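Local coordinates for protein phosphoribosylaminoimidazole-succinocarboxamide synthase (Pyrococcus horikoshii, PDB 3U55) that catalyses the ATP-dependent joining of L-aspartate to a carboxylated aminoimidazole ribonucleotide, giving SAICAR in de novo purine biosynthesis, at residues K43-L48 with E222-I227. Residues are numbered along the deposited sequence; the frame is centred on the assembly and turned at random.
Sequences KGKGWL and EAYKEI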
ATOM      1  N   LYS A  43       2.008  33.886  11.174  1.00 26.42           N
ATOM      2  CA  LYS A  43       1.631  34.436  12.474  1.00 27.22           C
ATOM      3  C   LYS A  43       0.168  34.150  12.797  1.00 25.77           C
ATOM      4  O   LYS A  43      -0.739  34.598  12.086  1.00 24.52           O
ATOM      5  CB  LYS A  43       1.917  35.944  12.534  1.00 28.93           C
ATOM      6  CG  LYS A  43       1.481  36.635  13.823  1.00 33.34           C
ATOM      7  CD  LYS A  43       2.307  36.207  15.029  1.00 37.79           C
ATOM      8  CE  LYS A  43       1.808  36.898  16.292  1.00 40.20           C
ATOM      9  NZ  LYS A  43       2.621  36.541  17.492  1.00 40.90           N
ATOM     10  N   GLY A  44      -0.043  33.398  13.871  1.00 25.16           N
ATOM     11  CA  GLY A  44      -1.382  33.025  14.310  1.00 24.06           C
ATOM     12  C   GLY A  44      -1.834  31.631  13.899  1.00 22.61           C
ATOM     13  O   GLY A  44      -2.892  31.176  14.339  1.00 22.48           O
ATOM     14  N   LYS A  45      -1.052  30.949  13.062  1.00 23.03           N
ATOM     15  CA  LYS A  45      -1.427  29.604  12.606  1.00 22.31           C
ATOM     16  C   LYS A  45      -1.541  28.622  13.775  1.00 22.13           C
ATOM     17  O   LYS A  45      -2.481  27.822  13.834  1.00 20.89           O
ATOM     18  CB  LYS A  45      -0.446  29.066  11.557  1.00 22.97           C
ATOM     19  CG  LYS A  45      -0.808  27.670  11.049  1.00 24.01           C
ATOM     20  CD  LYS A  45       0.115  27.174   9.941  1.00 27.33           C
ATOM     21  CE  LYS A  45       1.383  26.541  10.491  1.00 31.61           C
ATOM     22  NZ  LYS A  45       1.165  25.198  11.121  1.00 27.01           N
ATOM     23  N   GLY A  46      -0.582  28.693  14.695  1.00 20.69           N
ATOM     24  CA  GLY A  46      -0.589  27.857  15.897  1.00 21.60           C
ATOM     25  C   GLY A  46      -1.883  27.973  16.679  1.00 22.44           C
ATOM     26  O   GLY A  46      -2.489  26.960  17.048  1.00 23.02           O
ATOM     27  N   TRP A  47      -2.312  29.212  16.918  1.00 21.41           N
ATOM     28  CA  TRP A  47      -3.544  29.483  17.653  1.00 21.53           C
ATOM     29  C   TRP A  47      -4.758  28.874  16.958  1.00 21.23           C
ATOM     30  O   TRP A  47      -5.559  28.187  17.593  1.00 20.22           O
ATOM     31  CB  TRP A  47      -3.739  30.989  17.862  1.00 23.53           C
ATOM     32  CG  TRP A  47      -4.848  31.330  18.818  1.00 24.90           C
ATOM     33  CD1 TRP A  47      -4.740  31.510  20.172  1.00 28.01           C
ATOM     34  CD2 TRP A  47      -6.227  31.539  18.495  1.00 27.74           C
ATOM     35  NE1 TRP A  47      -5.966  31.816  20.711  1.00 30.15           N
ATOM     36  CE2 TRP A  47      -6.898  31.837  19.705  1.00 30.60           C
ATOM     37  CE3 TRP A  47      -6.964  31.499  17.301  1.00 29.90           C
ATOM     38  CZ2 TRP A  47      -8.270  32.094  19.755  1.00 29.45           C
ATOM     39  CZ3 TRP A  47      -8.328  31.756  17.353  1.00 30.64           C
ATOM     40  CH2 TRP A  47      -8.966  32.052  18.574  1.00 30.86           C
ATOM     41  N   LEU A  48      -4.872  29.111  15.654  1.00 20.65           N
ATOM     42  CA  LEU A  48      -5.970  28.565  14.861  1.00 20.78           C
ATOM     43  C   LEU A  48      -6.010  27.038  14.879  1.00 19.98           C
ATOM     44  O   LEU A  48      -7.063  26.451  15.134  1.00 20.87           O
ATOM     45  CB  LEU A  48      -5.914  29.094  13.423  1.00 19.40           C
ATOM     46  CG  LEU A  48      -6.229  30.591  13.303  1.00 19.41           C
ATOM     47  CD1 LEU A  48      -5.666  31.164  12.001  1.00 17.89           C
ATOM     48  CD2 LEU A  48      -7.733  30.860  13.438  1.00 21.08           C
ATOM     49  N   GLU A 222      -5.526  33.824   6.081  1.00 25.45           N
ATOM     50  CA  GLU A 222      -6.898  34.175   5.699  1.00 26.91           C
ATOM     51  C   GLU A 222      -7.768  32.935   5.463  1.00 25.58           C
ATOM     52  O   GLU A 222      -8.933  32.915   5.863  1.00 24.68           O
ATOM     53  CB  GLU A 222      -6.921  35.105   4.480  1.00 29.10           C
ATOM     54  CG  GLU A 222      -6.282  36.479   4.721  1.00 34.11           C
ATOM     55  CD  GLU A 222      -6.787  37.165   5.983  1.00 44.20           C
ATOM     56  OE1 GLU A 222      -5.961  37.408   6.894  1.00 48.45           O
ATOM     57  OE2 GLU A 222      -8.003  37.451   6.071  1.00 43.50           O
ATOM     58  N   ALA A 223      -7.195  31.909   4.833  1.00 24.05           N
ATOM     59  CA  ALA A 223      -7.902  30.649   4.594  1.00 24.89           C
ATOM     60  C   ALA A 223      -8.247  29.940   5.910  1.00 24.59           C
ATOM     61  O   ALA A 223      -9.372  29.472   6.088  1.00 23.49           O
ATOM     62  CB  ALA A 223      -7.092  29.736   3.675  1.00 24.12           C
ATOM     63  N   TYR A 224      -7.286  29.891   6.835  1.00 24.60           N
ATOM     64  CA  TYR A 224      -7.483  29.233   8.133  1.00 24.14           C
ATOM     65  C   TYR A 224      -8.467  30.008   9.013  1.00 25.42           C
ATOM     66  O   TYR A 224      -9.229  29.407   9.777  1.00 24.68           O
ATOM     67  CB  TYR A 224      -6.144  29.052   8.869  1.00 23.12           C
ATOM     68  CG  TYR A 224      -5.255  27.913   8.385  1.00 20.51           C
ATOM     69  CD1 TYR A 224      -5.146  27.594   7.025  1.00 19.56           C
ATOM     70  CD2 TYR A 224      -4.490  27.178   9.293  1.00 18.86           C
ATOM     71  CE1 TYR A 224      -4.310  26.561   6.584  1.00 16.61           C
ATOM     72  CE2 TYR A 224      -3.656  26.146   8.865  1.00 19.18           C
ATOM     73  CZ  TYR A 224      -3.568  25.845   7.512  1.00 18.29           C
ATOM     74  OH  TYR A 224      -2.746  24.820   7.096  1.00 15.94           O
ATOM     75  N   LYS A 225      -8.441  31.339   8.904  1.00 26.38           N
ATOM     76  CA  LYS A 225      -9.410  32.195   9.598  1.00 27.85           C
ATOM     77  C   LYS A 225     -10.824  31.920   9.103  1.00 28.27           C
ATOM     78  O   LYS A 225     -11.762  31.849   9.901  1.00 29.23           O
ATOM     79  CB  LYS A 225      -9.095  33.679   9.385  1.00 27.74           C
ATOM     80  CG  LYS A 225      -7.978  34.238  10.249  1.00 30.38           C
ATOM     81  CD  LYS A 225      -7.708  35.694   9.874  1.00 35.09           C
ATOM     82  CE  LYS A 225      -6.754  36.363  10.842  1.00 39.29           C
ATOM     83  NZ  LYS A 225      -6.472  37.775  10.456  1.00 43.32           N
ATOM     84  N   GLU A 226     -10.961  31.769   7.787  1.00 28.97           N
ATOM     85  CA  GLU A 226     -12.254  31.546   7.143  1.00 30.20           C
ATOM     86  C   GLU A 226     -12.884  30.257   7.665  1.00 29.13           C
ATOM     87  O   GLU A 226     -14.067  30.237   8.005  1.00 29.36           O
ATOM     88  CB  GLU A 226     -12.089  31.492   5.620  1.00 31.66           C
ATOM     89  CG  GLU A 226     -13.050  32.395   4.849  1.00 38.10           C
ATOM     90  CD  GLU A 226     -14.304  31.680   4.384  1.00 42.99           C
ATOM     91  OE1 GLU A 226     -15.389  31.932   4.957  1.00 43.72           O
ATOM     92  OE2 GLU A 226     -14.205  30.871   3.436  1.00 45.41           O
ATOM     93  N   ILE A 227     -12.080  29.196   7.738  1.00 28.29           N
ATOM     94  CA  ILE A 227     -12.494  27.932   8.352  1.00 27.87           C
ATOM     95  C   ILE A 227     -12.962  28.158   9.785  1.00 27.20           C
ATOM     96  O   ILE A 227     -14.056  27.728  10.160  1.00 27.52           O
ATOM     97  CB  ILE A 227     -11.350  26.872   8.324  1.00 28.61           C
ATOM     98  CG1 ILE A 227     -11.118  26.359   6.902  1.00 30.49           C
ATOM     99  CG2 ILE A 227     -11.645  25.707   9.277  1.00 28.66           C
ATOM    100  CD1 ILE A 227     -12.259  25.495   6.330  1.00 33.62           C
TER
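L48 and K45, one turn apart at the start of helix 45-62, meet Y224 at two places along its side chain. The methyl CD1 of L48 lies 3.8 Å from Y224 CB, at the root of the ring, and also reaches the lysine stem next to it, 4.2 Å from K225 CG. K45 takes the outer part of the ring: its CG is 3.9 Å from Y224 CE2, an oblique approach of methylene to aromatic carbon. With CG anti to the backbone N (chi1 -180°), the K45 chain leaves its helix extended, then bends at chi3 (84°) and chi4. This turn brings NZ into a salt bridge with D195, whose other carboxylate oxygen is hydrogen-bonded to Y224 OH. One acidic residue thus links the polar ends of two side chains whose carbon parts already touch, while the direct contact between the segments is apolar. K225 runs out extended, and its NZ makes a long salt bridge (3.6 Å) with OE1 of E222, one turn earlier. D29 receives the amides of G44, the N-cap, and G46. The first turn of helix 45-62, just after strand 38-41, thereby packs against the C-terminal helix 220-232, where Y228 continues the packing on L48.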